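Side-chain contacts in UDP-glucose:anthocyanidin 3-O-glucosyltransferase (Clitoria ternatea, PDB 4REL), which belongs to the plant glycosyltransferases of the GT-B fold, in which two Rossmann-like domains face each other across a cleft: residues W298-E302 against S303-I307; S324-Q328 against S329-S333; V383-G387 against K388-K392. All blocks are in the same frame, centred on the assembly; numbering follows the deposited sequence. Where two conformers were deposited one is given.

Overall arrangement
All three contacts follow strands of the six-stranded parallel sheet in the C-terminal half of the chain. They come in series: contact 1 leaves strand 296-299, contact 2 leads from edge strand 320-323 into helix 328-332, and contact 3 leaves strand 382-384 at the opposite edge toward helix 392-403. Contacts 1 and 2 have centres about 16 Å apart and touch where Glu302 CB meets Ser324 OG at 4.0 Å. Contact 3 lies about 20 Å from contact 1 and about 23 Å from contact 2, centre to centre. Each sits at the C-terminal end of a strand, two taking in its last residues, the side of the sheet that faces the interdomain cleft in GT-B enzymes.

Contact 1 (W298-E302 against S303-I307); sequences WALKE and SLLSI
Leu300 lays its CD1 methyl against CD1 of Leu304 at 3.6 Å, the two side chains crossing at about a right angle, while its other methyl, CD2, reaches CD2 of Leu305 at 4.1 Å. With CG anti to the backbone nitrogen (chi1 177°), the isobutyl group of Leu300 is held between these two leucines and Trp298, whose indole has the same CD2 over one face, near the rim. Val322 of the neighbouring strand touches both Leu300 and Leu305. As the chain leaves strand 296-299 it makes two consecutive type I beta turns. Leu304 N donates to Lys301 O (2.9 Å), and Leu305 N to Glu302 O (3.1 Å, N-H...O angle 164°); both donors stand well above the carbonyl planes. The next step is bridged by solvent: a water donates to Glu302 O (2.9 Å) and accepts from Ser306 N (3.0 Å). Glu302 O therefore receives one amide and one water hydrogen. The chemistry is divided by side: the methyls of Leu304 and Leu305 pack on buried Leu300 on the side facing the sheet, whereas on the outer flank a water stands in for the direct i to i+4 bond of an alpha-helix.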
loop_
_atom_site.group_PDB
_atom_site.type_symbol
_atom_site.label_atom_id
_atom_site.label_comp_id
_atom_site.label_asym_id
_atom_site.label_seq_id
_atom_site.Cartn_x
_atom_site.Cartn_y
_atom_site.Cartn_z
ATOM N N TRP A 298 -0.532 -6.243 19.859
ATOM C CA TRP A 298 0.546 -5.491 19.228
ATOM C C TRP A 298 1.381 -6.462 18.406
ATOM O O TRP A 298 1.996 -7.384 18.956
ATOM C CB TRP A 298 1.396 -4.806 20.307
ATOM C CG TRP A 298 2.497 -3.894 19.819
ATOM C CD1 TRP A 298 2.803 -3.576 18.523
ATOM C CD2 TRP A 298 3.429 -3.171 20.641
ATOM N NE1 TRP A 298 3.867 -2.691 18.493
ATOM C CE2 TRP A 298 4.274 -2.440 19.778
ATOM C CE3 TRP A 298 3.636 -3.083 22.023
ATOM C CZ2 TRP A 298 5.303 -1.628 20.250
ATOM C CZ3 TRP A 298 4.663 -2.278 22.493
ATOM C CH2 TRP A 298 5.484 -1.563 21.609
ATOM N N ALA A 299 1.364 -6.279 17.086
ATOM C CA ALA A 299 2.197 -7.072 16.198
ATOM C C ALA A 299 3.521 -6.346 16.124
ATOM O O ALA A 299 3.601 -5.243 15.576
ATOM C CB ALA A 299 1.563 -7.186 14.820
ATOM N N LEU A 300 4.544 -6.964 16.712
ATOM C CA LEU A 300 5.846 -6.344 16.918
ATOM C C LEU A 300 6.944 -7.334 16.528
ATOM O O LEU A 300 6.935 -8.484 16.980
ATOM C CB LEU A 300 6.000 -5.955 18.399
ATOM C CG LEU A 300 7.325 -5.346 18.864
ATOM C CD1 LEU A 300 7.521 -3.958 18.277
ATOM C CD2 LEU A 300 7.396 -5.281 20.382
ATOM N N LYS A 301 7.890 -6.895 15.696
ATOM C CA LYS A 301 9.020 -7.746 15.327
ATOM C C LYS A 301 9.790 -8.246 16.542
ATOM O O LYS A 301 10.043 -7.502 17.496
ATOM C CB LYS A 301 9.981 -7.025 14.375
ATOM C CG LYS A 301 9.493 -6.954 12.939
ATOM C CD LYS A 301 10.550 -6.359 12.015
ATOM C CE LYS A 301 9.977 -6.091 10.624
ATOM N NZ LYS A 301 10.938 -5.381 9.727
ATOM N N GLU A 302 10.174 -9.515 16.468
ATOM C CA GLU A 302 10.866 -10.233 17.526
ATOM C C GLU A 302 12.101 -9.497 18.043
ATOM O O GLU A 302 12.392 -9.492 19.238
ATOM C CB GLU A 302 11.279 -11.578 16.934
ATOM C CG GLU A 302 11.714 -12.622 17.899
ATOM C CD GLU A 302 11.881 -13.963 17.214
ATOM O OE1 GLU A 302 12.988 -14.251 16.719
ATOM O OE2 GLU A 302 10.892 -14.714 17.147
ATOM N N SER A 303 12.825 -8.869 17.124
ATOM C CA SER A 303 14.082 -8.213 17.454
ATOM C C SER A 303 13.871 -6.972 18.312
ATOM O O SER A 303 14.819 -6.444 18.899
ATOM C CB SER A 303 14.827 -7.853 16.172
ATOM O OG SER A 303 13.958 -7.247 15.244
ATOM N N LEU A 304 12.624 -6.511 18.391
ATOM C CA LEU A 304 12.299 -5.349 19.206
ATOM C C LEU A 304 11.887 -5.702 20.637
ATOM O O LEU A 304 11.723 -4.810 21.470
ATOM C CB LEU A 304 11.228 -4.501 18.520
ATOM C CG LEU A 304 11.690 -3.894 17.190
ATOM C CD1 LEU A 304 10.546 -3.294 16.407
ATOM C CD2 LEU A 304 12.774 -2.848 17.426
ATOM N N LEU A 305 11.725 -6.992 20.932
ATOM C CA LEU A 305 11.302 -7.381 22.277
ATOM C C LEU A 305 12.277 -6.891 23.345
ATOM O O LEU A 305 11.867 -6.531 24.449
ATOM C CB LEU A 305 11.107 -8.896 22.391
ATOM C CG LEU A 305 9.976 -9.476 21.548
ATOM C CD1 LEU A 305 9.932 -10.989 21.700
ATOM C CD2 LEU A 305 8.660 -8.866 21.996
ATOM N N SER A 306 13.564 -6.858 23.003
ATOM C CA SER A 306 14.607 -6.526 23.976
ATOM C C SER A 306 14.600 -5.058 24.400
ATOM O O SER A 306 15.210 -4.696 25.407
ATOM C CB SER A 306 15.999 -6.904 23.442
ATOM O OG SER A 306 16.269 -6.265 22.201
ATOM N N ILE A 307 13.916 -4.204 23.648
ATOM C CA ILE A 307 13.906 -2.788 24.017
ATOM C C ILE A 307 12.615 -2.356 24.716
ATOM O O ILE A 307 12.524 -1.233 25.211
ATOM C CB ILE A 307 14.209 -1.869 22.824
ATOM C CG1 ILE A 307 13.078 -1.924 21.807
ATOM C CG2 ILE A 307 15.555 -2.235 22.187
ATOM C CD1 ILE A 307 13.150 -0.827 20.766
HETATM O O HOH W 1 14.554 -8.856 21.023
#

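Contact 2 (S324-Q328 against S329-S333); sequences SWVPQ and SHVLS
Gln328 O receives the amide hydrogen of Leu332 N over 2.7 Å, nearly straight at 171° and almost in line with the carbonyl bond. One residue earlier, Pro327 O takes Val331 N at 2.8 Å with an N-H...O angle of 156°, the donor lying in the carbonyl plane. These i to i+4 bonds start helix 328-332, with Pro327 at its N-cap position and also at the centre of an inverse gamma turn. The sequence from Trp325 to Gln328 opens the PSPG box, the signature motif of plant glycosyltransferases of this family.

The side chains of Gln328 and Leu332 lie side by side and point the same way, Gln328 CG touching Leu332 CD1 at 3.7 Å. With CG anti to the backbone nitrogen (chi1 -179°) and the chain extended beyond it, the Gln328 amide is carried out to bonds at both ends, OE1 with Tyr268 OH and NE2 with Glu351 OE1. The other oxygen of that carboxylate, OE2, bonds Ser329 OG. On another flank, Val331 CG2 rests against Val326 CB (4.0 Å) and Pro327 CD (4.2 Å), both on the same side of it, the two valines crossing at about a right angle. Pro327 CB comes obliquely to the His330 ring and lies 4.2 Å from His330 CB.

The chemistry implies a doubly fixed first turn: the carbonyls of Pro327 and Gln328 each take an amide four residues on, and the Gln328 amide, gripped at both ends by Tyr268 and Glu351, has its rotation about chi3 set.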
loop_
_atom_site.group_PDB
_atom_site.type_symbol
_atom_site.label_atom_id
_atom_site.label_comp_id
_atom_site.label_asym_id
_atom_site.label_seq_id
_atom_site.Cartn_x
_atom_site.Cartn_y
_atom_site.Cartn_z
ATOM N N SER A 324 4.617 -11.696 17.211
ATOM C CA SER A 324 5.451 -11.403 16.054
ATOM C C SER A 324 4.632 -11.269 14.777
ATOM O O SER A 324 5.052 -10.595 13.835
ATOM C CB SER A 324 6.514 -12.495 15.873
ATOM O OG SER A 324 7.365 -12.547 17.000
ATOM N N TRP A 325 3.467 -11.908 14.754
ATOM C CA TRP A 325 2.617 -11.931 13.565
ATOM C C TRP A 325 1.147 -12.109 13.939
ATOM O O TRP A 325 0.828 -12.816 14.894
ATOM C CB TRP A 325 3.057 -13.075 12.641
ATOM C CG TRP A 325 2.110 -13.345 11.508
ATOM C CD1 TRP A 325 2.140 -12.787 10.261
ATOM C CD2 TRP A 325 0.992 -14.245 11.518
ATOM N NE1 TRP A 325 1.110 -13.282 9.497
ATOM C CE2 TRP A 325 0.390 -14.177 10.246
ATOM C CE3 TRP A 325 0.440 -15.097 12.482
ATOM C CZ2 TRP A 325 -0.738 -14.932 9.912
ATOM C CZ3 TRP A 325 -0.676 -15.844 12.150
ATOM C CH2 TRP A 325 -1.254 -15.758 10.878
ATOM N N VAL A 326 0.257 -11.456 13.193
ATOM C CA VAL A 326 -1.175 -11.711 13.315
ATOM C C VAL A 326 -1.779 -11.890 11.923
ATOM O O VAL A 326 -1.240 -11.379 10.940
ATOM C CB VAL A 326 -1.927 -10.552 14.036
ATOM C CG1 VAL A 326 -1.359 -10.312 15.412
ATOM C CG2 VAL A 326 -1.876 -9.283 13.210
ATOM N N PRO A 327 -2.894 -12.627 11.836
ATOM C CA PRO A 327 -3.661 -12.633 10.583
ATOM C C PRO A 327 -4.419 -11.303 10.480
ATOM O O PRO A 327 -5.569 -11.196 10.924
ATOM C CB PRO A 327 -4.615 -13.813 10.772
ATOM C CG PRO A 327 -4.821 -13.904 12.260
ATOM C CD PRO A 327 -3.523 -13.444 12.893
ATOM N N GLN A 328 -3.771 -10.290 9.914
ATOM C CA GLN A 328 -4.270 -8.919 10.044
ATOM C C GLN A 328 -5.659 -8.718 9.445
ATOM O O GLN A 328 -6.484 -8.037 10.040
ATOM C CB GLN A 328 -3.275 -7.909 9.470
ATOM C CG GLN A 328 -3.741 -6.461 9.597
ATOM C CD GLN A 328 -2.683 -5.472 9.185
ATOM O OE1 GLN A 328 -1.792 -5.141 9.968
ATOM N NE2 GLN A 328 -2.773 -4.986 7.953
ATOM N N SER A 329 -5.914 -9.338 8.289
ATOM C CA SER A 329 -7.217 -9.260 7.632
ATOM C C SER A 329 -8.312 -9.692 8.586
ATOM O O SER A 329 -9.346 -9.032 8.710
ATOM C CB SER A 329 -7.253 -10.175 6.397
ATOM O OG SER A 329 -6.307 -9.765 5.430
ATOM N N HIS A 330 -8.072 -10.812 9.263
ATOM C CA HIS A 330 -9.045 -11.349 10.201
ATOM C C HIS A 330 -9.108 -10.511 11.464
ATOM O O HIS A 330 -10.184 -10.343 12.047
ATOM C CB HIS A 330 -8.709 -12.796 10.551
ATOM C CG HIS A 330 -9.061 -13.771 9.470
ATOM N ND1 HIS A 330 -8.267 -13.972 8.362
ATOM C CD2 HIS A 330 -10.127 -14.594 9.328
ATOM C CE1 HIS A 330 -8.828 -14.881 7.583
ATOM N NE2 HIS A 330 -9.955 -15.275 8.146
ATOM N N VAL A 331 -7.961 -9.993 11.899
ATOM C CA VAL A 331 -7.948 -9.141 13.093
ATOM C C VAL A 331 -8.721 -7.855 12.848
ATOM O O VAL A 331 -9.565 -7.467 13.655
ATOM C CB VAL A 331 -6.521 -8.834 13.586
ATOM C CG1 VAL A 331 -6.537 -7.743 14.675
ATOM C CG2 VAL A 331 -5.858 -10.110 14.112
ATOM N N LEU A 332 -8.465 -7.208 11.715
ATOM C CA LEU A 332 -9.150 -5.954 11.406
ATOM C C LEU A 332 -10.643 -6.158 11.135
ATOM O O LEU A 332 -11.443 -5.235 11.296
ATOM C CB LEU A 332 -8.454 -5.206 10.262
ATOM C CG LEU A 332 -7.176 -4.453 10.672
ATOM C CD1 LEU A 332 -6.449 -3.892 9.456
ATOM C CD2 LEU A 332 -7.515 -3.331 11.666
ATOM N N SER A 333 -11.033 -7.373 10.769
ATOM C CA SER A 333 -12.450 -7.659 10.570
ATOM C C SER A 333 -13.138 -8.168 11.832
ATOM O O SER A 333 -14.331 -8.484 11.804
ATOM C CB SER A 333 -12.659 -8.648 9.415
ATOM O OG SER A 333 -12.025 -9.881 9.676
#

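Contact 3 (V383-G387 against K388-K392); sequences VIVEG and KVFTK
The Phe390 ring is met obliquely by a methyl of Val385, CG2 coming to CD1 of the ring at 4.1 Å, with the two side chains crossing at about a right angle. Beyond these segments the ring of Phe395 meets Phe390 at inclined planes, and Val285 and Arg362 also touch it. In Val385, CG1 sits between the backbone nitrogen and the carbonyl carbon (chi1 72°), a torsion that sends CG2 toward the aromatic ring and leaves CG1 against Val389 O, 3.7 Å away. One valine thus packs on both a ring and a peptide group of the chain beyond the turn.

The bend between them is a type II beta turn from Val385 to Lys388, closed by Lys388 N donating to Val385 O at 2.9 Å (N-H...O angle 158°), from above the carbonyl plane. Gly387 takes the third position with phi 110°, the positive value that such a turn needs and that its missing CB accommodates. The turn follows strand 382-384, an edge strand of the C-terminal Rossmann-like sheet, and forms the beta-to-alpha passage into helix 392-403. Thr391 sits at the N-cap of that helix, its OG1 bonding Gly394 N.

One water stitches the turn to the segment leading into the helix. It donates to Glu386 O at 2.5 Å and to Val389 O at 2.6 Å, both notably short, though no bond strength is inferred from them. It accepts from Thr391 N at 2.8 Å, so that Glu386 within the turn and Val389 and Thr391 beyond it share the water. Lys388, extended beyond CG, carries its NZ away from the turn into a salt bridge with Glu176 OE1, from the N-terminal half of the chain, and Phe390 N is hydrogen-bonded to Glu281 OE2.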
loop_
_atom_site.group_PDB
_atom_site.type_symbol
_atom_site.label_atom_id
_atom_site.label_comp_id
_atom_site.label_asym_id
_atom_site.label_seq_id
_atom_site.Cartn_x
_atom_site.Cartn_y
_atom_site.Cartn_z
ATOM N N VAL A 383 -7.201 9.948 13.748
ATOM C CA VAL A 383 -6.380 11.102 14.127
ATOM C C VAL A 383 -4.913 10.784 13.890
ATOM O O VAL A 383 -4.491 9.623 13.944
ATOM C CB VAL A 383 -6.576 11.525 15.607
ATOM C CG1 VAL A 383 -7.988 12.055 15.839
ATOM C CG2 VAL A 383 -6.277 10.373 16.546
ATOM N N ILE A 384 -4.138 11.814 13.591
ATOM C CA ILE A 384 -2.696 11.667 13.628
ATOM C C ILE A 384 -2.335 11.785 15.101
ATOM O O ILE A 384 -2.865 12.660 15.796
ATOM C CB ILE A 384 -2.005 12.761 12.803
ATOM C CG1 ILE A 384 -2.362 12.584 11.320
ATOM C CG2 ILE A 384 -0.494 12.736 13.051
ATOM C CD1 ILE A 384 -1.949 13.764 10.418
ATOM N N VAL A 385 -1.464 10.901 15.586
ATOM C CA VAL A 385 -1.236 10.787 17.017
ATOM C C VAL A 385 -0.834 12.145 17.555
ATOM O O VAL A 385 -0.148 12.915 16.878
ATOM C CB VAL A 385 -0.195 9.678 17.371
ATOM C CG1 VAL A 385 1.217 10.106 16.970
ATOM C CG2 VAL A 385 -0.270 9.321 18.855
ATOM N N GLU A 386 -1.339 12.471 18.739
ATOM C CA GLU A 386 -1.092 13.775 19.330
ATOM C C GLU A 386 0.401 13.882 19.586
ATOM O O GLU A 386 0.972 13.043 20.289
ATOM C CB GLU A 386 -1.882 13.924 20.632
ATOM C CG GLU A 386 -1.726 15.282 21.307
ATOM C CD GLU A 386 -2.586 15.412 22.555
ATOM O OE1 GLU A 386 -3.788 15.066 22.494
ATOM O OE2 GLU A 386 -2.058 15.855 23.600
ATOM N N GLY A 387 1.033 14.882 18.974
ATOM C CA GLY A 387 2.474 15.048 19.050
ATOM C C GLY A 387 3.194 14.764 17.738
ATOM O O GLY A 387 4.330 15.207 17.541
ATOM N N LYS A 388 2.530 14.016 16.855
ATOM C CA LYS A 388 3.058 13.604 15.546
ATOM C C LYS A 388 4.134 12.521 15.630
ATOM O O LYS A 388 4.588 11.989 14.614
ATOM C CB LYS A 388 3.538 14.803 14.722
ATOM C CG LYS A 388 2.481 15.881 14.546
ATOM C CD LYS A 388 3.063 17.139 13.921
ATOM C CE LYS A 388 2.034 18.263 13.886
ATOM N NZ LYS A 388 2.479 19.414 13.048
ATOM N N VAL A 389 4.554 12.221 16.853
ATOM C CA VAL A 389 5.424 11.093 17.128
ATOM C C VAL A 389 4.825 10.427 18.354
ATOM O O VAL A 389 4.095 11.070 19.117
ATOM C CB VAL A 389 6.885 11.533 17.423
ATOM C CG1 VAL A 389 7.513 12.195 16.209
ATOM C CG2 VAL A 389 6.922 12.478 18.615
ATOM N N PHE A 390 5.098 9.142 18.545
ATOM C CA PHE A 390 4.555 8.464 19.709
ATOM C C PHE A 390 5.210 8.984 20.972
ATOM O O PHE A 390 6.435 9.024 21.077
ATOM C CB PHE A 390 4.778 6.952 19.628
ATOM C CG PHE A 390 3.879 6.253 18.648
ATOM C CD1 PHE A 390 2.500 6.257 18.824
ATOM C CD2 PHE A 390 4.412 5.574 17.563
ATOM C CE1 PHE A 390 1.664 5.599 17.923
ATOM C CE2 PHE A 390 3.586 4.921 16.660
ATOM C CZ PHE A 390 2.216 4.929 16.841
ATOM N N THR A 391 4.382 9.405 21.915
ATOM C CA THR A 391 4.836 9.721 23.263
ATOM C C THR A 391 3.838 9.038 24.173
ATOM O O THR A 391 2.727 8.742 23.752
ATOM C CB THR A 391 4.777 11.221 23.558
ATOM O OG1 THR A 391 3.413 11.659 23.502
ATOM C CG2 THR A 391 5.610 12.018 22.549
ATOM N N LYS A 392 4.199 8.805 25.424
ATOM C CA LYS A 392 3.266 8.145 26.342
ATOM C C LYS A 392 1.990 8.954 26.541
ATOM O O LYS A 392 0.894 8.466 26.294
ATOM C CB LYS A 392 3.915 7.845 27.696
ATOM C CG LYS A 392 2.969 7.150 28.678
ATOM C CD LYS A 392 3.635 6.902 30.025
ATOM C CE LYS A 392 3.984 8.203 30.722
ATOM N NZ LYS A 392 4.734 7.977 31.993
HETATM O O HOH W 2 2.218 10.940 20.882
#